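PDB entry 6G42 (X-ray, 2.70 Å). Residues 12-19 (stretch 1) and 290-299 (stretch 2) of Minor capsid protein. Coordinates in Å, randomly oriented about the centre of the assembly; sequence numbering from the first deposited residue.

Stretch 1 12-19: NETIKSNK
Stretch 2, residues 290-299: TLLPQTVIQL

The two stretches of the minor capsid protein, at least 274 residues apart in sequence wherever they touch, join as neighbouring antiparallel β-strands whose pairing gives way to a turn clasped by a serine side chain, burying 620 Å² in all.

Strand 12-15 and strand 296-299 run in opposed directions, their axes at 169° and 4.8 Å apart at closest approach. The register sets Glu13 against Leu299 (CA-CA 5.3 Å), Thr14 against Gln298 (CA-CA 4.7 Å) and Ile15 against Ile297 (CA-CA 5.1 Å). Phi/psi values are extended throughout, from -97/152 at Asn12 to -128/116 at Ile15, and from -118/137 at Val296 to -163/131 at Leu299. Ile15 and Ile297 form a hydrogen-bonded pair satisfied in both directions: Ile15 N donates to Ile297 O at 3.0 Å, and Ile297 N returns a bond to Ile15 O at 3.1 Å. Two residues along, Glu13 N donates to Leu299 O at 3.1 Å. Thr14 and Gln298 make the intervening non-hydrogen-bonded pair, where the chains draw closer; here Thr14 CA lies 3.2 Å from Ile297 O in a CA-H...O contact. Similar contacts link Asn12 CA to Leu299 O and Val296 CA to Ile15 O, each at 3.5 Å.

Alternation along the strands sorts the side chains onto two faces. Glu13, Ile15, Ile297 and Leu299 share one. Ile15 (chi1 m, chi2 t) meets Ile297 (m, t), with Ile15 CD1 4.0 Å from Ile297 CG2, and also approaches Leu291 (m, t) through Ile15 CG2 and Leu291 CD2 at 4.4 Å, so that branched aliphatic groups pack without polar demands. Glu13 (chi1 t, chi2 p) brings its CB to 4.3 Å from Leu299 CD2, but the end of its side chain leads away, keeping the carboxylate from the apolar cluster. On the other face, Thr14 (chi1 p) sets CG2 3.9 Å from CG of Gln298 (m, t), an aliphatic contact that leaves the Gln298 amide to hydrogen bond elsewhere in the structure.

Beyond the strand pairing, Leu292 to Thr295 form a type I turn, with Pro293 at -60/-29 and Gln294 at -97/1. Its backbone closure is weak, Thr295 N to Leu292 O at 3.4 Å, but Leu292 N also donates to Thr295 OG1 at 2.8 Å. Ser17 is buried and extended (-133/174), its CB pointing toward the second stretch; with chi1 t, its OG donates to Leu292 O at 2.9 Å. That carbonyl therefore receives both the turn's weak bond and the serine's proton.

Asn18 (-160/177) passes close to the proline, CA-CA 4.1 Å, and CA-H...O contacts run both ways: Asn18 CA to Pro293 O at 3.5 Å, and Pro293 CA to Asn18 O at 3.6 Å. The CA-to-CB bond of Asn18 points away, and the side chain (chi1 p) caps the helix that follows. Lys19, the first helical residue (-66/-32), rests its N 3.8 Å from Pro293 CB, while its CA-to-CB bond points away and its side chain is t at all four chi angles.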

ATOM      1  N   ASN C  12      14.827  19.617  18.179  1.00 55.42           N
ATOM      2  CA  ASN C  12      13.772  20.135  17.304  1.00 55.36           C
ATOM      3  C   ASN C  12      14.157  21.511  16.782  1.00 58.22           C
ATOM      4  O   ASN C  12      14.890  22.254  17.445  1.00 62.89           O
ATOM      5  CB  ASN C  12      12.441  20.248  18.056  1.00 52.85           C
ATOM      6  CG  ASN C  12      11.896  18.900  18.478  1.00 52.34           C
ATOM      7  OD1 ASN C  12      11.076  18.300  17.778  1.00 49.47           O
ATOM      8  ND2 ASN C  12      12.366  18.403  19.614  1.00 53.10           N
ATOM      9  N   GLU C  13      13.656  21.846  15.597  1.00 57.58           N
ATOM     10  CA  GLU C  13      13.863  23.173  15.031  1.00 61.17           C
ATOM     11  C   GLU C  13      12.785  23.510  13.993  1.00 58.51           C
ATOM     12  O   GLU C  13      12.265  22.621  13.327  1.00 54.76           O
ATOM     13  CB  GLU C  13      15.271  23.268  14.432  1.00 66.03           C
ATOM     14  CG  GLU C  13      15.834  24.679  14.340  1.00 69.42           C
ATOM     15  CD  GLU C  13      16.099  25.361  15.680  1.00 72.17           C
ATOM     16  OE1 GLU C  13      16.559  24.694  16.634  1.00 75.00           O
ATOM     17  OE2 GLU C  13      15.868  26.587  15.773  1.00 74.51           O
ATOM     18  N   THR C  14      12.449  24.797  13.890  1.00 59.21           N
ATOM     19  CA  THR C  14      11.424  25.294  12.958  1.00 59.85           C
ATOM     20  C   THR C  14      11.830  26.610  12.289  1.00 58.56           C
ATOM     21  O   THR C  14      12.630  27.375  12.829  1.00 58.54           O
ATOM     22  CB  THR C  14      10.064  25.521  13.655  1.00 61.85           C
ATOM     23  OG1 THR C  14      10.246  26.342  14.815  1.00 64.02           O
ATOM     24  CG2 THR C  14       9.444  24.203  14.074  1.00 64.00           C
ATOM     25  N   ILE C  15      11.275  26.844  11.102  1.00 58.20           N
ATOM     26  CA  ILE C  15      11.414  28.117  10.396  1.00 58.48           C
ATOM     27  C   ILE C  15      10.013  28.568  10.026  1.00 59.19           C
ATOM     28  O   ILE C  15       9.329  27.891   9.265  1.00 56.11           O
ATOM     29  CB  ILE C  15      12.243  28.005   9.092  1.00 58.17           C
ATOM     30  CG1 ILE C  15      13.579  27.302   9.332  1.00 59.76           C
ATOM     31  CG2 ILE C  15      12.497  29.386   8.493  1.00 57.09           C
ATOM     32  CD1 ILE C  15      14.260  26.875   8.046  1.00 62.10           C
ATOM     33  N   LYS C  16       9.590  29.692  10.596  1.00 64.02           N
ATOM     34  CA  LYS C  16       8.438  30.440  10.096  1.00 66.63           C
ATOM     35  C   LYS C  16       8.944  31.441   9.046  1.00 65.14           C
ATOM     36  O   LYS C  16      10.120  31.822   9.049  1.00 63.49           O
ATOM     37  CB  LYS C  16       7.723  31.152  11.251  1.00 71.19           C
ATOM     38  CG  LYS C  16       6.356  31.733  10.896  1.00 77.69           C
ATOM     39  CD  LYS C  16       5.371  31.640  12.060  1.00 82.71           C
ATOM     40  CE  LYS C  16       4.002  32.221  11.720  1.00 82.63           C
ATOM     41  NZ  LYS C  16       3.110  31.229  11.054  1.00 83.82           N
ATOM     42  N   SER C  17       8.064  31.840   8.136  1.00 64.61           N
ATOM     43  CA  SER C  17       8.400  32.831   7.111  1.00 63.65           C
ATOM     44  C   SER C  17       7.325  33.907   7.005  1.00 64.38           C
ATOM     45  O   SER C  17       6.283  33.834   7.658  1.00 67.17           O
ATOM     46  CB  SER C  17       8.600  32.146   5.757  1.00 63.95           C
ATOM     47  OG  SER C  17       9.216  33.028   4.833  1.00 63.87           O
ATOM     48  N   ASN C  18       7.602  34.910   6.182  1.00 66.08           N
ATOM     49  CA  ASN C  18       6.656  35.996   5.907  1.00 67.00           C
ATOM     50  C   ASN C  18       7.011  36.702   4.593  1.00 66.25           C
ATOM     51  O   ASN C  18       8.009  36.365   3.962  1.00 61.28           O
ATOM     52  CB  ASN C  18       6.612  36.986   7.088  1.00 67.50           C
ATOM     53  CG  ASN C  18       7.986  37.552   7.449  1.00 66.63           C
ATOM     54  OD1 ASN C  18       8.661  38.161   6.618  1.00 63.43           O
ATOM     55  ND2 ASN C  18       8.397  37.366   8.704  1.00 66.10           N
ATOM     56  N   LYS C  19       6.188  37.671   4.194  1.00 69.74           N
ATOM     57  CA  LYS C  19       6.398  38.431   2.955  1.00 74.68           C
ATOM     58  C   LYS C  19       7.654  39.323   2.957  1.00 76.88           C
ATOM     59  O   LYS C  19       8.263  39.534   1.907  1.00 74.38           O
ATOM     60  CB  LYS C  19       5.162  39.280   2.640  1.00 77.57           C
ATOM     61  CG  LYS C  19       5.161  39.873   1.240  1.00 78.69           C
ATOM     62  CD  LYS C  19       3.794  40.408   0.851  1.00 81.08           C
ATOM     63  CE  LYS C  19       3.880  41.271  -0.395  1.00 83.33           C
ATOM     64  NZ  LYS C  19       2.569  41.883  -0.747  1.00 84.63           N
ATOM     65  N   THR C 290      14.241  27.277  -1.521  1.00 51.96           N
ATOM     66  CA  THR C 290      13.931  28.670  -1.162  1.00 52.56           C
ATOM     67  C   THR C 290      12.578  28.808  -0.472  1.00 50.58           C
ATOM     68  O   THR C 290      11.687  27.993  -0.673  1.00 51.79           O
ATOM     69  CB  THR C 290      14.007  29.611  -2.388  1.00 52.44           C
ATOM     70  OG1 THR C 290      13.019  29.239  -3.350  1.00 54.34           O
ATOM     71  CG2 THR C 290      15.391  29.550  -3.037  1.00 51.58           C
ATOM     72  N   LEU C 291      12.449  29.852   0.345  1.00 51.53           N
ATOM     73  CA  LEU C 291      11.225  30.136   1.104  1.00 50.70           C
ATOM     74  C   LEU C 291      10.152  30.851   0.267  1.00 51.20           C
ATOM     75  O   LEU C 291      10.463  31.651  -0.625  1.00 49.19           O
ATOM     76  CB  LEU C 291      11.543  31.006   2.329  1.00 48.46           C
ATOM     77  CG  LEU C 291      12.439  30.397   3.407  1.00 47.67           C
ATOM     78  CD1 LEU C 291      12.954  31.460   4.365  1.00 47.76           C
ATOM     79  CD2 LEU C 291      11.692  29.324   4.171  1.00 48.48           C
ATOM     80  N   LEU C 292       8.894  30.526   0.566  1.00 50.79           N
ATOM     81  CA  LEU C 292       7.744  31.353   0.214  1.00 49.49           C
ATOM     82  C   LEU C 292       7.353  32.142   1.469  1.00 49.74           C
ATOM     83  O   LEU C 292       7.845  31.847   2.561  1.00 49.27           O
ATOM     84  CB  LEU C 292       6.572  30.486  -0.253  1.00 48.28           C
ATOM     85  CG  LEU C 292       6.840  29.550  -1.432  1.00 46.88           C
ATOM     86  CD1 LEU C 292       5.641  28.655  -1.693  1.00 45.71           C
ATOM     87  CD2 LEU C 292       7.196  30.344  -2.679  1.00 46.97           C
ATOM     88  N   PRO C 293       6.471  33.148   1.330  1.00 50.79           N
ATOM     89  CA  PRO C 293       5.940  33.805   2.531  1.00 52.02           C
ATOM     90  C   PRO C 293       5.179  32.865   3.487  1.00 53.55           C
ATOM     91  O   PRO C 293       5.189  33.089   4.704  1.00 54.46           O
ATOM     92  CB  PRO C 293       4.999  34.870   1.956  1.00 50.74           C
ATOM     93  CG  PRO C 293       5.555  35.170   0.617  1.00 50.46           C
ATOM     94  CD  PRO C 293       6.079  33.863   0.102  1.00 50.46           C
ATOM     95  N   GLN C 294       4.578  31.810   2.929  1.00 53.62           N
ATOM     96  CA  GLN C 294       3.708  30.880   3.656  1.00 52.49           C
ATOM     97  C   GLN C 294       4.427  29.607   4.135  1.00 49.95           C
ATOM     98  O   GLN C 294       3.810  28.742   4.745  1.00 49.35           O
ATOM     99  CB  GLN C 294       2.525  30.488   2.760  1.00 53.62           C
ATOM    100  CG  GLN C 294       1.788  31.667   2.116  1.00 55.16           C
ATOM    101  CD  GLN C 294       2.405  32.153   0.805  1.00 55.35           C
ATOM    102  OE1 GLN C 294       3.536  31.807   0.471  1.00 55.99           O
ATOM    103  NE2 GLN C 294       1.659  32.963   0.062  1.00 54.83           N
ATOM    104  N   THR C 295       5.727  29.505   3.871  1.00 49.62           N
ATOM    105  CA  THR C 295       6.501  28.301   4.159  1.00 48.45           C
ATOM    106  C   THR C 295       6.684  28.087   5.656  1.00 47.76           C
ATOM    107  O   THR C 295       7.109  28.990   6.373  1.00 47.41           O
ATOM    108  CB  THR C 295       7.902  28.362   3.498  1.00 48.21           C
ATOM    109  OG1 THR C 295       7.761  28.459   2.072  1.00 48.93           O
ATOM    110  CG2 THR C 295       8.742  27.125   3.834  1.00 47.35           C
ATOM    111  N   VAL C 296       6.350  26.885   6.111  1.00 48.80           N
ATOM    112  CA  VAL C 296       6.748  26.404   7.428  1.00 49.58           C
ATOM    113  C   VAL C 296       7.627  25.187   7.215  1.00 48.61           C
ATOM    114  O   VAL C 296       7.337  24.344   6.372  1.00 47.32           O
ATOM    115  CB  VAL C 296       5.550  26.043   8.323  1.00 49.81           C
ATOM    116  CG1 VAL C 296       6.022  25.537   9.688  1.00 48.16           C
ATOM    117  CG2 VAL C 296       4.652  27.258   8.495  1.00 50.40           C
ATOM    118  N   ILE C 297       8.710  25.120   7.980  1.00 49.32           N
ATOM    119  CA  ILE C 297       9.674  24.036   7.874  1.00 50.51           C
ATOM    120  C   ILE C 297       9.933  23.469   9.265  1.00 50.90           C
ATOM    121  O   ILE C 297      10.213  24.218  10.189  1.00 54.10           O
ATOM    122  CB  ILE C 297      10.945  24.512   7.138  1.00 50.06           C
ATOM    123  CG1 ILE C 297      10.610  24.604   5.647  1.00 51.30           C
ATOM    124  CG2 ILE C 297      12.112  23.555   7.351  1.00 50.67           C
ATOM    125  CD1 ILE C 297      11.631  25.293   4.794  1.00 53.59           C
ATOM    126  N   GLN C 298       9.786  22.152   9.399  1.00 50.72           N
ATOM    127  CA  GLN C 298      10.013  21.441  10.660  1.00 51.13           C
ATOM    128  C   GLN C 298      11.127  20.430  10.459  1.00 50.59           C
ATOM    129  O   GLN C 298      11.394  19.993   9.337  1.00 49.31           O
ATOM    130  CB  GLN C 298       8.746  20.740  11.132  1.00 51.35           C
ATOM    131  CG  GLN C 298       7.681  21.679  11.676  1.00 52.49           C
ATOM    132  CD  GLN C 298       6.300  21.041  11.749  1.00 54.88           C
ATOM    133  OE1 GLN C 298       6.139  19.840  11.517  1.00 58.78           O
ATOM    134  NE2 GLN C 298       5.293  21.847  12.068  1.00 54.73           N
ATOM    135  N   LEU C 299      11.766  20.061  11.562  1.00 49.75           N
ATOM    136  CA  LEU C 299      13.030  19.332  11.523  1.00 51.30           C
ATOM    137  C   LEU C 299      13.310  18.692  12.876  1.00 49.38           C
ATOM    138  O   LEU C 299      13.200  19.344  13.908  1.00 49.82           O
ATOM    139  CB  LEU C 299      14.141  20.318  11.156  1.00 54.73           C
ATOM    140  CG  LEU C 299      15.546  19.808  10.846  1.00 57.25           C
ATOM    141  CD1 LEU C 299      16.164  20.650   9.739  1.00 59.08           C
ATOM    142  CD2 LEU C 299      16.436  19.839  12.081  1.00 58.87           C
TER